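Local coordinates for histidine triad (HIT) protein (Marinobacter aquaeolei, PDB 3OHE) that is a histidine triad family protein, probably a hydrolase, that binds calcium ions, at residues S62-S66 and H91-I95. Numbering follows the deposited sequence. Where two conformers were deposited one is given.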
ATOM      1  N   SER A  62     -11.031  -2.675  -2.462  1.00  6.23           N
ATOM      2  CA  SER A  62      -9.640  -2.863  -2.864  1.00  6.67           C
ATOM      3  C   SER A  62      -9.309  -4.335  -3.038  1.00  7.08           C
ATOM      4  O   SER A  62      -8.676  -4.731  -4.027  1.00  6.97           O
ATOM      5  CB  SER A  62      -8.714  -2.255  -1.828  1.00  7.65           C
ATOM      6  OG  SER A  62      -7.354  -2.476  -2.155  1.00  8.94           O
ATOM      7  N   SER A  63      -9.712  -5.158  -2.064  1.00  7.07           N
ATOM      8  CA  SER A  63      -9.461  -6.596  -2.163  1.00  6.88           C
ATOM      9  C   SER A  63     -10.188  -7.212  -3.342  1.00  6.22           C
ATOM     10  O   SER A  63      -9.639  -8.088  -4.040  1.00  7.59           O
ATOM     11  CB  SER A  63      -9.841  -7.289  -0.875  1.00  7.98           C
ATOM     12  OG  SER A  63      -8.830  -7.060   0.088  1.00  8.85           O
ATOM     13  N   ALA A  64     -11.418  -6.807  -3.620  1.00  6.65           N
ATOM     14  CA  ALA A  64     -12.195  -7.343  -4.741  1.00  7.14           C
ATOM     15  C   ALA A  64     -11.558  -6.891  -6.062  1.00  6.86           C
ATOM     16  O   ALA A  64     -11.383  -7.677  -7.011  1.00  7.71           O
ATOM     17  CB  ALA A  64     -13.674  -6.908  -4.653  1.00  8.79           C
ATOM     18  N   LEU A  65     -11.212  -5.609  -6.141  1.00  7.01           N
ATOM     19  CA  LEU A  65     -10.533  -5.079  -7.333  1.00  7.12           C
ATOM     20  C   LEU A  65      -9.226  -5.819  -7.596  1.00  6.67           C
ATOM     21  O   LEU A  65      -8.927  -6.198  -8.745  1.00  7.31           O
ATOM     22  CB  LEU A  65     -10.273  -3.585  -7.172  1.00  7.50           C
ATOM     23  CG  LEU A  65      -9.509  -2.905  -8.313  1.00  6.93           C
ATOM     24  CD1 LEU A  65     -10.353  -2.905  -9.616  1.00  8.95           C
ATOM     25  CD2 LEU A  65      -9.130  -1.454  -7.906  1.00  7.89           C
ATOM     26  N   SER A  66      -8.417  -6.001  -6.565  0.70  6.08           N
ATOM     27  CA  SER A  66      -7.087  -6.621  -6.721  0.70  6.02           C
ATOM     28  C   SER A  66      -7.224  -8.052  -7.231  0.70  7.07           C
ATOM     29  O   SER A  66      -6.599  -8.423  -8.229  0.70  6.76           O
ATOM     30  CB  SER A  66      -6.314  -6.664  -5.397  0.70  6.29           C
ATOM     31  OG  SER A  66      -5.967  -5.382  -4.946  0.70  9.03           O
ATOM     32  N   HIS A  91      -5.660   8.263  -2.223  1.00  6.02           N
ATOM     33  CA  HIS A  91      -5.940   7.446  -3.377  1.00  6.37           C
ATOM     34  C   HIS A  91      -5.106   6.177  -3.260  1.00  6.82           C
ATOM     35  O   HIS A  91      -3.969   6.217  -2.808  1.00  8.27           O
ATOM     36  CB  HIS A  91      -5.723   8.224  -4.678  1.00  8.22           C
ATOM     37  CG  HIS A  91      -4.329   8.724  -4.888  1.00  8.00           C
ATOM     38  ND1 HIS A  91      -3.836   9.831  -4.243  1.00  7.61           N
ATOM     39  CD2 HIS A  91      -3.356   8.337  -5.754  1.00  8.30           C
ATOM     40  CE1 HIS A  91      -2.606  10.082  -4.681  1.00  7.99           C
ATOM     41  NE2 HIS A  91      -2.283   9.175  -5.585  1.00  8.93           N
ATOM     42  N   LEU A  92      -5.689   5.067  -3.702  0.60  5.40           N
ATOM     43  CA  LEU A  92      -5.086   3.764  -3.482  0.60  5.20           C
ATOM     44  C   LEU A  92      -4.718   3.154  -4.831  0.60  5.53           C
ATOM     45  O   LEU A  92      -5.599   2.888  -5.658  0.60  6.63           O
ATOM     46  CB  LEU A  92      -6.081   2.907  -2.669  0.60  8.39           C
ATOM     47  CG  LEU A  92      -5.639   1.566  -2.125  0.60  7.46           C
ATOM     48  CD1 LEU A  92      -4.455   1.785  -1.137  0.60  7.50           C
ATOM     49  CD2 LEU A  92      -6.785   0.807  -1.421  0.60  7.04           C
ATOM     50  N   HIS A  93      -3.422   2.954  -5.049  1.00  6.14           N
ATOM     51  CA  HIS A  93      -2.869   2.358  -6.279  1.00  6.47           C
ATOM     52  C   HIS A  93      -3.005   0.858  -6.277  1.00  6.23           C
ATOM     53  O   HIS A  93      -2.713   0.224  -5.275  1.00  6.84           O
ATOM     54  CB  HIS A  93      -1.372   2.676  -6.384  1.00  6.86           C
ATOM     55  CG  HIS A  93      -1.044   4.124  -6.442  1.00  6.89           C
ATOM     56  ND1 HIS A  93      -1.172   4.852  -7.597  1.00  9.56           N
ATOM     57  CD2 HIS A  93      -0.534   4.944  -5.502  1.00  7.77           C
ATOM     58  CE1 HIS A  93      -0.777   6.086  -7.349  1.00  9.83           C
ATOM     59  NE2 HIS A  93      -0.389   6.170  -6.089  1.00  8.79           N
ATOM     60  N   HIS A  94      -3.415   0.301  -7.421  1.00  5.55           N
ATOM     61  CA  HIS A  94      -3.490  -1.146  -7.654  1.00  6.43           C
ATOM     62  C   HIS A  94      -2.802  -1.434  -8.988  1.00  5.75           C
ATOM     63  O   HIS A  94      -3.318  -1.042 -10.036  1.00  7.42           O
ATOM     64  CB  HIS A  94      -4.946  -1.626  -7.709  1.00  6.57           C
ATOM     65  CG  HIS A  94      -5.745  -1.295  -6.499  1.00  6.24           C
ATOM     66  ND1 HIS A  94      -6.205  -0.030  -6.231  1.00  6.97           N
ATOM     67  CD2 HIS A  94      -6.131  -2.063  -5.465  1.00  7.66           C
ATOM     68  CE1 HIS A  94      -6.842  -0.048  -5.070  1.00  8.24           C
ATOM     69  NE2 HIS A  94      -6.820  -1.270  -4.584  1.00  8.02           N
ATOM     70  N   ILE A  95      -1.629  -2.056  -8.910  1.00  6.07           N
ATOM     71  CA  ILE A  95      -0.777  -2.225 -10.101  1.00  5.67           C
ATOM     72  C   ILE A  95      -0.500  -3.714 -10.302  1.00  5.86           C
ATOM     73  O   ILE A  95      -0.007  -4.384  -9.390  1.00  7.09           O
ATOM     74  CB  ILE A  95       0.536  -1.459  -9.967  1.00  7.28           C
ATOM     75  CG1 ILE A  95       0.282   0.005  -9.538  1.00  8.83           C
ATOM     76  CG2 ILE A  95       1.312  -1.516 -11.298  1.00  8.45           C
ATOM     77  CD1 ILE A  95       1.517   0.773  -9.148  1.00 13.38           C
TER
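H94 reaches from its strand to the helix with the imidazole end-on to S62: NE2 and S62 OG form a hydrogen bond of 2.8 Å. With chi1 at 177° the S62 hydroxyl swings away from its own amide nitrogen and meets the edge of the ring at NE2. Beside it, in the conformer given, S66 OG lies in the ring plane, 3.4 Å from H94 CD2, and donates to S62 O at 2.9 Å from above the carbonyl plane; S66 N binds the same oxygen from the opposite face. One ring face is covered by L65, whose CD2 sits 3.7 Å from the H94 centroid and 11° off the ring normal, a CH-pi contact. At the other nitrogen, H94 ND1 is hydrogen-bonded to V35 O, so both ring nitrogens have partners and the ring's rotation is fixed. A leucine in place of H94 would probably leave S62 OG and V35 O without their imidazole mates. H91 and H93 are spaced consistently with the alternating histidines of the HIT motif; H94, next in sequence, turns to the other side of the strand, a buried polar link between helix 52-72 and strand 92-97 of the antiparallel sheet in the HIT domain.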